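Histidine acid phosphatase (PDB 6RXD) probably removes phosphate groups from inositol polyphosphates such as phytate, and from 2,3-bisphosphoglycerate, as a histidine acid phosphatase of the MINPP1 subfamily. Local coordinates at residues 57-62 with 264-270; 254-258 with 298-302. Where two conformers were deposited one is given. Residues are numbered along the deposited sequence.

Contact 1: 57-62 with 264-270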
ATOM      1  N   ALA A  57     -10.697   7.238  19.537  1.00 13.38           N
ATOM      2  CA  ALA A  57     -10.796   8.156  20.667  1.00 11.39           C
ATOM      3  C   ALA A  57     -11.938   9.144  20.460  1.00 13.90           C
ATOM      4  O   ALA A  57     -12.801   9.316  21.328  1.00 13.49           O
ATOM      5  CB  ALA A  57      -9.484   8.905  20.857  1.00 13.56           C
ATOM      6  N   LEU A  58     -11.926   9.811  19.309  1.00 13.55           N
ATOM      7  CA  LEU A  58     -12.886  10.881  19.064  1.00 11.92           C
ATOM      8  C   LEU A  58     -14.314  10.362  19.042  1.00 12.57           C
ATOM      9  O   LEU A  58     -15.233  11.019  19.550  1.00 12.86           O
ATOM     10  CB  LEU A  58     -12.560  11.613  17.756  1.00 10.42           C
ATOM     11  CG  LEU A  58     -11.350  12.549  17.804  1.00 13.42           C
ATOM     12  CD1 LEU A  58     -10.928  12.956  16.405  1.00 16.41           C
ATOM     13  CD2 LEU A  58     -11.690  13.773  18.633  1.00 13.10           C
ATOM     14  N   LEU A  59     -14.516   9.184  18.448  1.00 11.48           N
ATOM     15  CA  LEU A  59     -15.855   8.637  18.394  1.00  9.21           C
ATOM     16  C   LEU A  59     -16.349   8.192  19.771  1.00 12.21           C
ATOM     17  O   LEU A  59     -17.539   8.270  20.054  1.00 13.09           O
ATOM     18  CB  LEU A  59     -15.961   7.520  17.355  1.00  9.07           C
ATOM     19  CG  LEU A  59     -15.953   7.997  15.895  1.00 11.09           C
ATOM     20  CD1 LEU A  59     -15.891   6.794  14.989  1.00 14.18           C
ATOM     21  CD2 LEU A  59     -17.204   8.830  15.572  1.00 13.00           C
ATOM     22  N   MET A  60     -15.440   7.738  20.634  1.00 12.02           N
ATOM     23  CA  MET A  60     -15.828   7.479  22.029  1.00 12.91           C
ATOM     24  C   MET A  60     -16.165   8.759  22.792  1.00 11.21           C
ATOM     25  O   MET A  60     -17.082   8.764  23.602  1.00 13.47           O
ATOM     26  CB  MET A  60     -14.759   6.683  22.789  1.00 12.44           C
ATOM     27  CG  MET A  60     -15.242   6.160  24.152  1.00 15.14           C
ATOM     28  SD  MET A  60     -16.538   4.909  23.961  1.00 15.36           S
ATOM     29  CE  MET A  60     -15.581   3.399  23.938  1.00 15.62           C
ATOM     30  N   ARG A  61     -15.444   9.851  22.544  1.00 10.66           N
ATOM     31  CA  ARG A  61     -15.818  11.116  23.179  1.00 13.88           C
ATOM     32  C   ARG A  61     -17.216  11.540  22.717  1.00 11.53           C
ATOM     33  O   ARG A  61     -18.026  12.019  23.515  1.00 13.31           O
ATOM     34  CB  ARG A  61     -14.795  12.223  22.859  1.00 14.07           C
ATOM     35  CG  ARG A  61     -13.345  11.879  23.228  1.00 11.74           C
ATOM     36  CD  ARG A  61     -13.126  11.783  24.750  1.00 17.52           C
ATOM     37  NE  ARG A  61     -13.480  10.463  25.291  1.00 19.27           N
ATOM     38  CZ  ARG A  61     -12.710   9.380  25.197  1.00 20.91           C
ATOM     39  NH1 ARG A  61     -11.533   9.434  24.577  1.00 16.92           N
ATOM     40  NH2 ARG A  61     -13.116   8.229  25.723  1.00 19.84           N
ATOM     41  N   MET A  62     -17.511  11.329  21.438  1.00 12.33           N
ATOM     42  CA  MET A  62     -18.832  11.651  20.900  1.00 11.45           C
ATOM     43  C   MET A  62     -19.888  10.762  21.558  1.00 12.03           C
ATOM     44  O   MET A  62     -20.983  11.228  21.920  1.00 13.37           O
ATOM     45  CB  MET A  62     -18.828  11.456  19.376  1.00 13.98           C
ATOM     46  CG  MET A  62     -20.142  11.775  18.684  1.00 13.34           C
ATOM     47  SD  MET A  62     -19.936  11.593  16.897  1.00 15.45           S
ATOM     48  CE  MET A  62     -21.531  12.171  16.329  1.00 15.79           C
ATOM     49  N   TRP A 264     -15.970  17.893  19.317  1.00 12.54           N
ATOM     50  CA  TRP A 264     -15.151  17.037  20.174  1.00 12.89           C
ATOM     51  C   TRP A 264     -13.695  17.101  19.808  1.00 18.02           C
ATOM     52  O   TRP A 264     -13.349  17.032  18.629  1.00 16.12           O
ATOM     53  CB  TRP A 264     -15.638  15.577  20.135  1.00 14.35           C
ATOM     54  CG  TRP A 264     -17.010  15.448  20.685  1.00 15.16           C
ATOM     55  CD1 TRP A 264     -17.362  15.364  21.999  1.00 14.92           C
ATOM     56  CD2 TRP A 264     -18.228  15.406  19.935  1.00 12.60           C
ATOM     57  NE1 TRP A 264     -18.728  15.276  22.118  1.00 17.11           N
ATOM     58  CE2 TRP A 264     -19.285  15.292  20.863  1.00 16.14           C
ATOM     59  CE3 TRP A 264     -18.527  15.445  18.568  1.00 15.28           C
ATOM     60  CZ2 TRP A 264     -20.626  15.234  20.467  1.00 13.36           C
ATOM     61  CZ3 TRP A 264     -19.855  15.377  18.175  1.00 16.29           C
ATOM     62  CH2 TRP A 264     -20.890  15.268  19.123  1.00 13.52           C
ATOM     63  N   TYR A 265     -12.848  17.248  20.824  1.00 16.17           N
ATOM     64  CA  TYR A 265     -11.404  17.225  20.635  1.00 11.42           C
ATOM     65  C   TYR A 265     -10.834  15.974  21.257  1.00 16.87           C
ATOM     66  O   TYR A 265     -11.448  15.360  22.130  1.00 15.08           O
ATOM     67  CB  TYR A 265     -10.750  18.457  21.278  1.00 11.82           C
ATOM     68  CG  TYR A 265     -11.149  19.747  20.615  1.00 17.17           C
ATOM     69  CD1 TYR A 265     -10.393  20.272  19.580  1.00 17.36           C
ATOM     70  CD2 TYR A 265     -12.300  20.424  21.005  1.00 15.44           C
ATOM     71  CE1 TYR A 265     -10.768  21.451  18.949  1.00 21.15           C
ATOM     72  CE2 TYR A 265     -12.674  21.614  20.384  1.00 17.71           C
ATOM     73  CZ  TYR A 265     -11.904  22.112  19.357  1.00 24.06           C
ATOM     74  OH  TYR A 265     -12.265  23.281  18.733  1.00 27.12           O
ATOM     75  N   ASN A 266      -9.645  15.601  20.808  1.00 14.27           N
ATOM     76  CA  ASN A 266      -9.002  14.382  21.275  1.00 12.10           C
ATOM     77  C   ASN A 266      -8.296  14.594  22.616  1.00 17.94           C
ATOM     78  O   ASN A 266      -7.069  14.525  22.717  1.00 14.17           O
ATOM     79  CB  ASN A 266      -8.036  13.884  20.203  1.00 11.18           C
ATOM     80  CG  ASN A 266      -7.534  12.486  20.476  1.00 16.66           C
ATOM     81  OD1 ASN A 266      -8.017  11.811  21.392  1.00 17.59           O
ATOM     82  ND2 ASN A 266      -6.556  12.038  19.688  1.00 16.79           N
ATOM     83  N   THR A 267      -9.103  14.836  23.646  1.00 14.04           N
ATOM     84  CA  THR A 267      -8.611  15.104  24.992  1.00 16.15           C
ATOM     85  C   THR A 267      -9.338  14.206  25.987  1.00 14.02           C
ATOM     86  O   THR A 267     -10.230  13.449  25.609  1.00 14.48           O
ATOM     87  CB  THR A 267      -8.860  16.558  25.391  1.00 18.08           C
ATOM     88  OG1 THR A 267     -10.274  16.806  25.417  1.00 14.62           O
ATOM     89  CG2 THR A 267      -8.188  17.512  24.402  1.00 18.07           C
ATOM     90  N   THR A 268      -8.973  14.319  27.263  1.00 14.78           N
ATOM     91  CA  THR A 268      -9.537  13.464  28.301  1.00 14.33           C
ATOM     92  C   THR A 268     -11.055  13.568  28.409  1.00 18.51           C
ATOM     93  O   THR A 268     -11.720  12.569  28.678  1.00 22.15           O
ATOM     94  CB  THR A 268      -8.925  13.775  29.694  1.00 16.83           C
ATOM     95  OG1 THR A 268      -9.036  15.177  29.947  1.00 19.36           O
ATOM     96  CG2 THR A 268      -7.458  13.384  29.745  1.00 18.16           C
ATOM     97  N   ASP A 269     -11.603  14.760  28.198  1.00 15.62           N
ATOM     98  CA  ASP A 269     -13.052  14.947  28.319  1.00 18.84           C
ATOM     99  C   ASP A 269     -13.732  15.402  27.036  1.00 18.15           C
ATOM    100  O   ASP A 269     -14.892  15.821  27.058  1.00 19.03           O
ATOM    101  CB  ASP A 269     -13.393  15.925  29.452  1.00 18.39           C
ATOM    102  CG  ASP A 269     -12.861  17.327  29.208  1.00 24.25           C
ATOM    103  OD1 ASP A 269     -12.317  17.617  28.119  1.00 18.41           O
ATOM    104  OD2 ASP A 269     -12.992  18.165  30.118  1.00 23.13           O
ATOM    105  N   GLY A 270     -13.005  15.334  25.926  1.00 16.42           N
ATOM    106  CA  GLY A 270     -13.561  15.688  24.632  1.00 17.29           C
ATOM    107  C   GLY A 270     -13.629  17.181  24.376  1.00 16.64           C
ATOM    108  O   GLY A 270     -14.107  17.605  23.330  1.00 17.87           O
TER
HETATM  109  O   HOH W   1      -9.690  11.518  23.717  1.00 15.35           O
HETATM  110  O   HOH W   2     -17.052  13.746  25.292  1.00 21.68           O

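Contact 2: 254-258 with 298-302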
ATOM      1  N   LEU A 254     -27.766  15.054  15.934  1.00 16.12           N
ATOM      2  CA  LEU A 254     -26.969  15.361  14.750  1.00 15.01           C
ATOM      3  C   LEU A 254     -27.205  16.789  14.284  1.00 19.84           C
ATOM      4  O   LEU A 254     -26.325  17.400  13.703  1.00 19.19           O
ATOM      5  CB  LEU A 254     -27.299  14.382  13.628  1.00 17.84           C
ATOM      6  CG  LEU A 254     -26.863  12.947  13.916  1.00 15.72           C
ATOM      7  CD1 LEU A 254     -27.398  11.991  12.854  1.00 16.63           C
ATOM      8  CD2 LEU A 254     -25.343  12.854  14.026  1.00 14.14           C
ATOM      9  N   ALA A 255     -28.397  17.319  14.536  1.00 20.72           N
ATOM     10  CA  ALA A 255     -28.673  18.704  14.169  1.00 21.02           C
ATOM     11  C   ALA A 255     -27.830  19.671  14.997  1.00 23.26           C
ATOM     12  O   ALA A 255     -27.385  20.699  14.493  1.00 26.54           O
ATOM     13  CB  ALA A 255     -30.156  19.019  14.303  1.00 23.49           C
ATOM     14  N   LYS A 256     -27.619  19.348  16.272  1.00 22.35           N
ATOM     15  CA  LYS A 256     -26.733  20.156  17.105  1.00 19.20           C
ATOM     16  C   LYS A 256     -25.283  20.090  16.645  1.00 26.22           C
ATOM     17  O   LYS A 256     -24.540  21.060  16.774  1.00 24.16           O
ATOM     18  CB  LYS A 256     -26.841  19.766  18.579  1.00 18.97           C
ATOM     19  CG  LYS A 256     -28.201  20.072  19.198  1.00 23.94           C
ATOM     20  CD  LYS A 256     -28.173  19.887  20.705  1.00 32.55           C
ATOM     21  CE  LYS A 256     -29.585  19.838  21.279  1.00 45.74           C
ATOM     22  NZ  LYS A 256     -29.580  19.741  22.767  1.00 52.29           N
ATOM     23  N   LEU A 257     -24.874  18.938  16.122  1.00 23.03           N
ATOM     24  CA  LEU A 257     -23.533  18.807  15.574  1.00 23.46           C
ATOM     25  C   LEU A 257     -23.395  19.684  14.326  1.00 20.79           C
ATOM     26  O   LEU A 257     -22.438  20.441  14.201  1.00 25.67           O
ATOM     27  CB  LEU A 257     -23.217  17.347  15.241  1.00 19.96           C
ATOM     28  CG  LEU A 257     -21.864  17.112  14.558  1.00 22.19           C
ATOM     29  CD1 LEU A 257     -20.733  17.677  15.393  1.00 19.69           C
ATOM     30  CD2 LEU A 257     -21.642  15.632  14.290  1.00 20.79           C
ATOM     31  N   GLU A 258     -24.373  19.599  13.428  1.00 25.62           N
ATOM     32  CA  GLU A 258     -24.317  20.348  12.168  1.00 28.81           C
ATOM     33  C   GLU A 258     -24.363  21.872  12.304  1.00 37.63           C
ATOM     34  O   GLU A 258     -23.904  22.585  11.408  1.00 38.23           O
ATOM     35  CB  GLU A 258     -25.381  19.861  11.183  1.00 31.57           C
ATOM     36  CG  GLU A 258     -24.904  18.710  10.323  1.00 38.35           C
ATOM     37  CD  GLU A 258     -23.527  18.959   9.723  1.00 39.23           C
ATOM     38  OE1 GLU A 258     -23.426  19.742   8.755  1.00 48.94           O
ATOM     39  OE2 GLU A 258     -22.538  18.380  10.225  1.00 27.44           O
ATOM     40  N   ILE A 298     -13.693  16.354  15.906  1.00 11.92           N
ATOM     41  CA  ILE A 298     -14.911  16.121  15.138  1.00 11.42           C
ATOM     42  C   ILE A 298     -15.749  17.396  15.269  1.00 14.93           C
ATOM     43  O   ILE A 298     -16.128  17.780  16.384  1.00 14.52           O
ATOM     44  CB  ILE A 298     -15.717  14.905  15.680  1.00 14.69           C
ATOM     45  CG1 ILE A 298     -15.027  13.584  15.318  1.00 13.13           C
ATOM     46  CG2 ILE A 298     -17.145  14.905  15.141  1.00 12.96           C
ATOM     47  CD1 ILE A 298     -15.688  12.332  15.977  1.00 12.29           C
ATOM     48  N   LYS A 299     -16.024  18.075  14.157  1.00 13.48           N
ATOM     49  CA  LYS A 299     -16.836  19.288  14.246  0.51 18.27           C
ATOM     50  C   LYS A 299     -18.000  19.294  13.268  1.00 19.28           C
ATOM     51  O   LYS A 299     -18.733  20.274  13.163  1.00 18.44           O
ATOM     52  CB  LYS A 299     -15.988  20.558  14.091  0.51 20.78           C
ATOM     53  CG  LYS A 299     -15.475  20.814  12.692  0.51 22.60           C
ATOM     54  CD  LYS A 299     -14.034  20.365  12.558  0.51 35.61           C
ATOM     55  CE  LYS A 299     -13.508  20.581  11.147  0.51 36.80           C
ATOM     56  NZ  LYS A 299     -12.538  21.706  11.072  0.51 34.80           N
ATOM     57  N   SER A 300     -18.199  18.180  12.582  1.00 15.65           N
ATOM     58  CA  SER A 300     -19.292  18.085  11.640  1.00 13.86           C
ATOM     59  C   SER A 300     -19.671  16.641  11.452  1.00 12.35           C
ATOM     60  O   SER A 300     -18.910  15.745  11.833  1.00 14.49           O
ATOM     61  CB  SER A 300     -18.860  18.608  10.278  1.00 14.57           C
ATOM     62  OG  SER A 300     -17.831  17.786   9.765  1.00 17.10           O
ATOM     63  N   GLU A 301     -20.818  16.413  10.812  1.00 12.86           N
ATOM     64  CA  GLU A 301     -21.197  15.049  10.439  1.00 12.06           C
ATOM     65  C   GLU A 301     -20.177  14.396   9.515  1.00 12.48           C
ATOM     66  O   GLU A 301     -19.885  13.213   9.662  1.00 14.45           O
ATOM     67  CB  GLU A 301     -22.577  15.000   9.774  1.00 13.75           C
ATOM     68  CG  GLU A 301     -23.735  15.295  10.712  1.00 13.22           C
ATOM     69  CD  GLU A 301     -25.057  15.362   9.977  1.00 20.72           C
ATOM     70  OE1 GLU A 301     -25.058  15.706   8.776  1.00 25.50           O
ATOM     71  OE2 GLU A 301     -26.102  15.065  10.586  1.00 27.81           O
ATOM     72  N   TYR A 302     -19.656  15.153   8.551  1.00 12.77           N
ATOM     73  CA  TYR A 302     -18.589  14.643   7.703  1.00 14.69           C
ATOM     74  C   TYR A 302     -17.440  14.063   8.528  1.00 14.25           C
ATOM     75  O   TYR A 302     -16.996  12.954   8.261  1.00 14.51           O
ATOM     76  CB  TYR A 302     -18.067  15.719   6.734  1.00 14.35           C
ATOM     77  CG  TYR A 302     -16.850  15.300   5.926  1.00 16.40           C
ATOM     78  CD1 TYR A 302     -16.988  14.805   4.638  1.00 18.03           C
ATOM     79  CD2 TYR A 302     -15.566  15.391   6.457  1.00 18.98           C
ATOM     80  CE1 TYR A 302     -15.878  14.410   3.898  1.00 23.47           C
ATOM     81  CE2 TYR A 302     -14.454  15.000   5.730  1.00 24.38           C
ATOM     82  CZ  TYR A 302     -14.619  14.515   4.451  1.00 26.29           C
ATOM     83  OH  TYR A 302     -13.515  14.127   3.725  1.00 28.73           O
TER
HETATM   84  O   HOH W   3     -20.863  21.655  11.985  1.00 35.09           O
HETATM   85  O   HOH W   4     -21.081  17.438   7.468  1.00 18.71           O

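Contact 1: 57-62 with 264-270
Arg61 lies along the turn 267-270 without any direct hydrogen bond to it. Its CD sits 3.4 Å from Thr267 O and 3.7 Å from Gly270 N. Water 1 makes a polar link. It accepts from Arg61 NH1 at 2.9 Å and donates to Asn266 OD1 at 2.9 Å and Thr267 O at 2.8 Å.

The turn comes very close to the helix at Gly270. A CB on Gly270 would crowd Arg61 CB at 3.3 Å, and the backbone there has a positive phi (79°), which glycine adopts easily. Asn266 centres an inverse gamma turn.

The apolar half centres on Trp264. Met62 CG stands over its six-membered ring, 3.7 Å from the centroid and 16° off the normal, a CH-pi contact. Met62 SD lies obliquely at 4.6 Å from the same centroid, a Met-aromatic contact. Leu58 CD2 packs on the backbone, 3.5 Å from Tyr265 C and from Asn266 N.

Polar ends find partners nearby: Arg61 forms a salt bridge with Glu64 and hydrogen-bonds to Tyr53 OH, Asn266 ND2 hydrogen-bonds to Tyr53 O, and Trp264 NE1 to Thr65 OG1. Strand 264-265 thus lies against helix 55-69 and pairs with strand 297-298 in a two-stranded antiparallel sheet. Leu59 and Met60 pack on helix 75-95, while Met62 reaches Ala304 of helix 301-317.

Contact 2: 254-258 with 298-302
One direct hydrogen bond joins the segments: Glu301 N donates to Glu258 OE2 at 2.7 Å, with a nearly straight angle of 176°. The carboxylate of one helix thus binds a backbone NH in the first turn of the next. Water 4 adds a second link, donating to Glu258 OE2 at 3.3 Å and accepting from Tyr302 N at 2.9 Å.

Leu257 packs on the backbone of 299-301. Its CD2 lies 3.6 Å from Ser300 C, and its CD1 lies 3.8 Å from Lys299 C.

Like charges also come close, with Glu258 OE2 3.9 Å from Glu301 OE1. Leu254 CB makes a close van der Waals contact with Glu301 OE2 at 3.3 Å. That oxygen is hydrogen-bonded to His242 ND1.

Ser300 is the N-cap of helix 301-317, and its OG hydrogen-bonds to Asp303 N. The contact therefore joins the end of helix 251-258 to a capped helix start. It holds Glu301, which with His242 binds zinc in a structure of this protein; here Glu301 holds none, while His242 and Glu251 bind a zinc ion.

Both contacts lie in the same part of the fold, with centres 14 Å apart and far from the centre of the chain. Contact 1 is mostly buried, whereas contact 2 is partly buried. Helix 251-258 leads on to strand 264-265. The two-stranded sheet joins them through a probable hydrogen bond from Ile298 N to Trp264 O at 2.8 Å. Leu257 CD1 also packs 3.7 Å from Trp264 CZ3. Helix 55-69 meets both contacts, with Leu58 CB 3.7 Å and Leu59 CD2 3.8 Å from Ile298 CD1. Contact 1 combines aromatic packing with water-mediated polar links. Contact 2 adds a direct carboxylate-to-backbone hydrogen bond to the packing of Leu257, beside residues that can bind zinc.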